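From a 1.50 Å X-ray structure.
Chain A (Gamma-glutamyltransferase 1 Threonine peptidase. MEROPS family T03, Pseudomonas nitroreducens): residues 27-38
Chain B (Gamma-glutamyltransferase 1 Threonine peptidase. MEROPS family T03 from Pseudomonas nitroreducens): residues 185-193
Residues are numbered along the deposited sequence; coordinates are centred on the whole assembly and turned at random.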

ATOM      1  N   LEU A  27      11.958 -22.088 -12.455  1.00 42.55           N
ATOM      2  CA  LEU A  27      11.845 -22.413 -11.043  1.00 44.33           C
ATOM      3  C   LEU A  27      11.038 -23.694 -10.869  1.00 42.28           C
ATOM      4  O   LEU A  27      10.387 -24.184 -11.796  1.00 46.79           O
ATOM      5  CB  LEU A  27      11.169 -21.274 -10.285  1.00 36.09           C
ATOM      6  CG  LEU A  27      11.800 -19.897 -10.443  1.00 39.13           C
ATOM      7  CD1 LEU A  27      10.996 -18.827  -9.726  1.00 34.98           C
ATOM      8  CD2 LEU A  27      13.229 -19.918  -9.923  1.00 44.17           C
ATOM      9  N   ASP A  28      11.090 -24.245  -9.653  1.00 41.01           N
ATOM     10  CA  ASP A  28      10.282 -25.411  -9.295  1.00 46.55           C
ATOM     11  C   ASP A  28       8.867 -24.939  -8.955  1.00 50.50           C
ATOM     12  O   ASP A  28       8.404 -24.993  -7.814  1.00 58.06           O
ATOM     13  CB  ASP A  28      10.922 -26.170  -8.142  1.00 50.68           C
ATOM     14  N   GLY A  29       8.186 -24.432  -9.978  1.00 51.72           N
ATOM     15  CA  GLY A  29       6.816 -23.974  -9.846  1.00 38.53           C
ATOM     16  C   GLY A  29       6.710 -22.465  -9.713  1.00 37.43           C
ATOM     17  O   GLY A  29       7.700 -21.727  -9.711  1.00 37.46           O
ATOM     18  N   GLY A  30       5.459 -22.011  -9.615  1.00 32.30           N
ATOM     19  CA  GLY A  30       5.152 -20.640  -9.274  1.00 28.85           C
ATOM     20  C   GLY A  30       4.708 -20.556  -7.823  1.00 27.62           C
ATOM     21  O   GLY A  30       4.709 -21.541  -7.093  1.00 29.66           O
ATOM     22  N   ALA A  31       4.346 -19.346  -7.402  1.00 24.13           N
ATOM     23  CA  ALA A  31       3.880 -19.173  -6.032  1.00 22.65           C
ATOM     24  C   ALA A  31       3.020 -17.924  -5.910  1.00 21.42           C
ATOM     25  O   ALA A  31       3.174 -16.965  -6.671  1.00 21.54           O
ATOM     26  CB  ALA A  31       5.049 -19.057  -5.049  1.00 25.38           C
ATOM     27  N   VAL A  32       2.136 -17.937  -4.925  1.00 20.96           N
ATOM     28  CA  VAL A  32       1.343 -16.764  -4.583  1.00 21.77           C
ATOM     29  C   VAL A  32       1.330 -16.602  -3.071  1.00 19.93           C
ATOM     30  O   VAL A  32       1.283 -17.591  -2.331  1.00 20.79           O
ATOM     31  CB  VAL A  32      -0.091 -16.830  -5.163  1.00 22.39           C
ATOM     32  CG1 VAL A  32      -0.804 -18.074  -4.700  1.00 25.28           C
ATOM     33  CG2 VAL A  32      -0.898 -15.586  -4.744  1.00 22.37           C
ATOM     34  N   ALA A  33       1.450 -15.353  -2.615  1.00 18.11           N
ATOM     35  CA  ALA A  33       1.137 -14.973  -1.235  1.00 17.18           C
ATOM     36  C   ALA A  33       0.042 -13.923  -1.330  1.00 16.89           C
ATOM     37  O   ALA A  33       0.268 -12.805  -1.813  1.00 16.18           O
ATOM     38  CB  ALA A  33       2.374 -14.463  -0.499  1.00 19.95           C
ATOM     39  N   ALA A  34      -1.160 -14.290  -0.933  1.00 17.02           N
ATOM     40  CA  ALA A  34      -2.320 -13.433  -1.071  1.00 16.70           C
ATOM     41  C   ALA A  34      -2.924 -13.141   0.289  1.00 15.24           C
ATOM     42  O   ALA A  34      -2.763 -13.915   1.236  1.00 16.21           O
ATOM     43  CB  ALA A  34      -3.374 -14.095  -1.973  1.00 18.31           C
ATOM     44  N   PRO A  35      -3.659 -12.036   0.411  1.00 15.82           N
ATOM     45  CA  PRO A  35      -4.207 -11.674   1.730  1.00 17.21           C
ATOM     46  C   PRO A  35      -5.438 -12.442   2.130  1.00 18.64           C
ATOM     47  O   PRO A  35      -5.887 -12.283   3.277  1.00 16.77           O
ATOM     48  CB  PRO A  35      -4.512 -10.188   1.583  1.00 16.81           C
ATOM     49  CG  PRO A  35      -4.856 -10.033   0.120  1.00 17.65           C
ATOM     50  CD  PRO A  35      -3.855 -10.958  -0.579  1.00 16.99           C
ATOM     51  N   ASP A  36      -5.991 -13.280   1.254  1.00 17.41           N
ATOM     52  CA  ASP A  36      -7.017 -14.224   1.671  1.00 17.93           C
ATOM     53  C   ASP A  36      -6.952 -15.478   0.813  1.00 17.38           C
ATOM     54  O   ASP A  36      -6.189 -15.558  -0.157  1.00 17.59           O
ATOM     55  CB  ASP A  36      -8.427 -13.610   1.728  1.00 17.07           C
ATOM     56  CG  ASP A  36      -9.060 -13.355   0.356  1.00 18.81           C
ATOM     57  OD1 ASP A  36      -8.605 -13.925  -0.667  1.00 17.91           O
ATOM     58  OD2 ASP A  36     -10.066 -12.606   0.313  1.00 18.85           O
ATOM     59  N   GLN A  37      -7.758 -16.462   1.202  1.00 17.38           N
ATOM     60  CA  GLN A  37      -7.718 -17.776   0.570  1.00 18.96           C
ATOM     61  C   GLN A  37      -8.219 -17.735  -0.866  1.00 20.53           C
ATOM     62  O   GLN A  37      -7.839 -18.581  -1.678  1.00 20.58           O
ATOM     63  CB  GLN A  37      -8.564 -18.770   1.360  1.00 20.27           C
ATOM     64  CG  GLN A  37     -10.033 -18.360   1.435  1.00 22.99           C
ATOM     65  CD  GLN A  37     -10.880 -19.343   2.193  1.00 34.82           C
ATOM     66  OE1 GLN A  37     -11.546 -18.980   3.166  1.00 32.64           O
ATOM     67  NE2 GLN A  37     -10.921 -20.572   1.721  1.00 32.72           N
ATOM     68  N   TYR A  38      -9.093 -16.781  -1.182  1.00 18.37           N
ATOM     69  CA  TYR A  38      -9.686 -16.694  -2.516  1.00 18.56           C
ATOM     70  C   TYR A  38      -8.716 -16.121  -3.527  1.00 17.52           C
ATOM     71  O   TYR A  38      -8.588 -16.654  -4.633  1.00 20.69           O
ATOM     72  CB  TYR A  38     -10.945 -15.840  -2.416  1.00 18.07           C
ATOM     73  CG  TYR A  38     -11.906 -16.367  -1.374  1.00 17.76           C
ATOM     74  CD1 TYR A  38     -12.533 -17.594  -1.551  1.00 18.70           C
ATOM     75  CD2 TYR A  38     -12.163 -15.655  -0.205  1.00 19.62           C
ATOM     76  CE1 TYR A  38     -13.422 -18.090  -0.598  1.00 22.69           C
ATOM     77  CE2 TYR A  38     -13.031 -16.157   0.760  1.00 20.16           C
ATOM     78  CZ  TYR A  38     -13.654 -17.369   0.548  1.00 20.72           C
ATOM     79  OH  TYR A  38     -14.539 -17.887   1.478  1.00 25.50           O
TER
ATOM     80  N   GLY B 185      -2.808 -11.364   9.745  1.00 19.01           N
ATOM     81  CA  GLY B 185      -3.982 -11.378   8.893  1.00 16.94           C
ATOM     82  C   GLY B 185      -4.423 -12.770   8.526  1.00 16.59           C
ATOM     83  O   GLY B 185      -4.043 -13.743   9.174  1.00 23.48           O
ATOM     84  N   ARG B 186      -5.204 -12.877   7.461  1.00 15.64           N
ATOM     85  CA  ARG B 186      -5.852 -14.118   7.055  1.00 15.46           C
ATOM     86  C   ARG B 186      -5.332 -14.598   5.705  1.00 16.18           C
ATOM     87  O   ARG B 186      -5.994 -15.365   4.997  1.00 19.06           O
ATOM     88  CB  ARG B 186      -7.371 -13.940   7.056  1.00 19.10           C
ATOM     89  CG  ARG B 186      -7.906 -12.996   5.977  1.00 18.14           C
ATOM     90  CD  ARG B 186      -9.408 -12.901   6.128  1.00 21.18           C
ATOM     91  NE  ARG B 186     -10.089 -11.998   5.201  1.00 19.93           N
ATOM     92  CZ  ARG B 186     -10.219 -10.678   5.349  1.00 17.95           C
ATOM     93  NH1 ARG B 186      -9.673 -10.042   6.362  1.00 20.11           N
ATOM     94  NH2 ARG B 186     -10.898 -10.005   4.438  1.00 19.81           N
ATOM     95  N   GLY B 187      -4.116 -14.198   5.381  1.00 16.08           N
ATOM     96  CA  GLY B 187      -3.525 -14.534   4.111  1.00 16.96           C
ATOM     97  C   GLY B 187      -3.188 -16.005   3.978  1.00 16.29           C
ATOM     98  O   GLY B 187      -3.038 -16.751   4.949  1.00 17.59           O
ATOM     99  N   VAL B 188      -3.047 -16.415   2.715  1.00 18.41           N
ATOM    100  CA  VAL B 188      -2.715 -17.780   2.337  1.00 17.31           C
ATOM    101  C   VAL B 188      -1.648 -17.706   1.261  1.00 16.78           C
ATOM    102  O   VAL B 188      -1.719 -16.871   0.356  1.00 18.78           O
ATOM    103  CB  VAL B 188      -3.953 -18.532   1.802  1.00 19.24           C
ATOM    104  CG1 VAL B 188      -3.590 -19.892   1.255  1.00 24.81           C
ATOM    105  CG2 VAL B 188      -5.022 -18.625   2.881  1.00 23.02           C
ATOM    106  N   GLY B 189      -0.686 -18.613   1.336  1.00 19.91           N
ATOM    107  CA  GLY B 189       0.333 -18.745   0.315  1.00 22.81           C
ATOM    108  C   GLY B 189       0.323 -20.165  -0.219  1.00 23.50           C
ATOM    109  O   GLY B 189       0.019 -21.118   0.504  1.00 27.55           O
ATOM    110  N   MET B 190       0.654 -20.300  -1.498  1.00 24.54           N
ATOM    111  CA  MET B 190       0.706 -21.603  -2.142  1.00 27.63           C
ATOM    112  C   MET B 190       1.892 -21.605  -3.097  1.00 31.77           C
ATOM    113  O   MET B 190       2.094 -20.636  -3.833  1.00 26.76           O
ATOM    114  CB  MET B 190      -0.572 -21.876  -2.948  1.00 32.38           C
ATOM    115  CG  MET B 190      -1.879 -21.744  -2.150  1.00 41.33           C
ATOM    116  SD  MET B 190      -3.385 -21.826  -3.168  1.00 49.26           S
ATOM    117  CE  MET B 190      -4.599 -22.313  -1.952  1.00 40.11           C
ATOM    118  N   VAL B 191       2.673 -22.682  -3.075  1.00 32.99           N
ATOM    119  CA  VAL B 191       3.619 -22.973  -4.148  1.00 34.71           C
ATOM    120  C   VAL B 191       2.907 -23.880  -5.134  1.00 34.27           C
ATOM    121  O   VAL B 191       2.325 -24.896  -4.745  1.00 37.32           O
ATOM    122  CB  VAL B 191       4.899 -23.633  -3.617  1.00 31.21           C
ATOM    123  CG1 VAL B 191       5.798 -24.048  -4.786  1.00 36.69           C
ATOM    124  CG2 VAL B 191       5.632 -22.693  -2.680  1.00 38.17           C
ATOM    125  N   VAL B 192       2.974 -23.528  -6.406  1.00 29.78           N
ATOM    126  CA  VAL B 192       2.201 -24.167  -7.461  1.00 37.14           C
ATOM    127  C   VAL B 192       3.187 -24.965  -8.304  1.00 35.44           C
ATOM    128  O   VAL B 192       3.926 -24.397  -9.110  1.00 36.13           O
ATOM    129  CB  VAL B 192       1.453 -23.124  -8.299  1.00 39.34           C
ATOM    130  CG1 VAL B 192       0.438 -23.790  -9.195  1.00 48.47           C
ATOM    131  CG2 VAL B 192       0.786 -22.090  -7.391  1.00 41.23           C
ATOM    132  N   LYS B 193       3.199 -26.286  -8.122  1.00 35.22           N
ATOM    133  CA  LYS B 193       4.147 -27.160  -8.808  1.00 44.34           C
ATOM    134  C   LYS B 193       3.518 -28.523  -9.067  1.00 50.46           C
ATOM    135  O   LYS B 193       2.297 -28.651  -9.150  1.00 63.43           O
ATOM    136  CB  LYS B 193       5.416 -27.340  -7.971  1.00 51.46           C
TER
HETATM  137  O   HOH W   1      -5.259 -10.662   5.315  1.00 18.78           O
HETATM  138  O   HOH W   2     -11.663 -12.145   2.419  1.00 20.56           O
HETATM  139  O   HOH W   3      -8.380 -16.262   4.037  1.00 25.35           O

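What holds the two strands together? Residues 30-34 of chain A and 188-192 of chain B run antiparallel, their directions 172° apart, and three reciprocal pairs of backbone hydrogen bonds join them. Gly30(A) N donates to Val192(B) O at 2.9 Å, and Val192(B) N returns a nearly straight bond to Gly30(A) O at 2.7 Å. Val32(A) N to Met190(B) O and Met190(B) N to Val32(A) O are both 2.9 Å, as are Ala34(A) N to Val188(B) O and Val188(B) N to Ala34(A) O. Every N and O of these six residues is thus satisfied across the contact.

What happens at the pairs between them? Ala31(A) and Gly189(B) instead offer CA-H groups to carbonyls already bonded: Ala31(A) CA lies 3.2 Å from Met190(B) O, and Gly189(B) CA 3.0 Å from Val32(A) O.

How are polar groups served where the ladder ends? Pro35(A) O and Gly187(B) N are 3.4 Å apart, but the angle is too poor for a hydrogen bond. Water takes over. Water 1 donates to Pro35(A) O (2.7 Å) and accepts from Arg186(B) N (3.1 Å); water 3 accepts from Gln37(A) N (2.9 Å) and donates to Arg186(B) O (2.7 Å).

Do Asp36(A) and Arg186(B) pair directly? Their charged groups meet through water 2, which donates to Asp36(A) OD2 at 2.7 Å and accepts from Arg186(B) NH2 at 3.0 Å. Asp36(A) also serves its own chain, its side chain capping a backbone N just past the stretch.

Why does glycine suit two tight points? A CB on Gly29(A) would fall 2.3 Å from Val192(B) O, and one on Gly187(B) 2.7 Å from Ala34(A) O; both would clash.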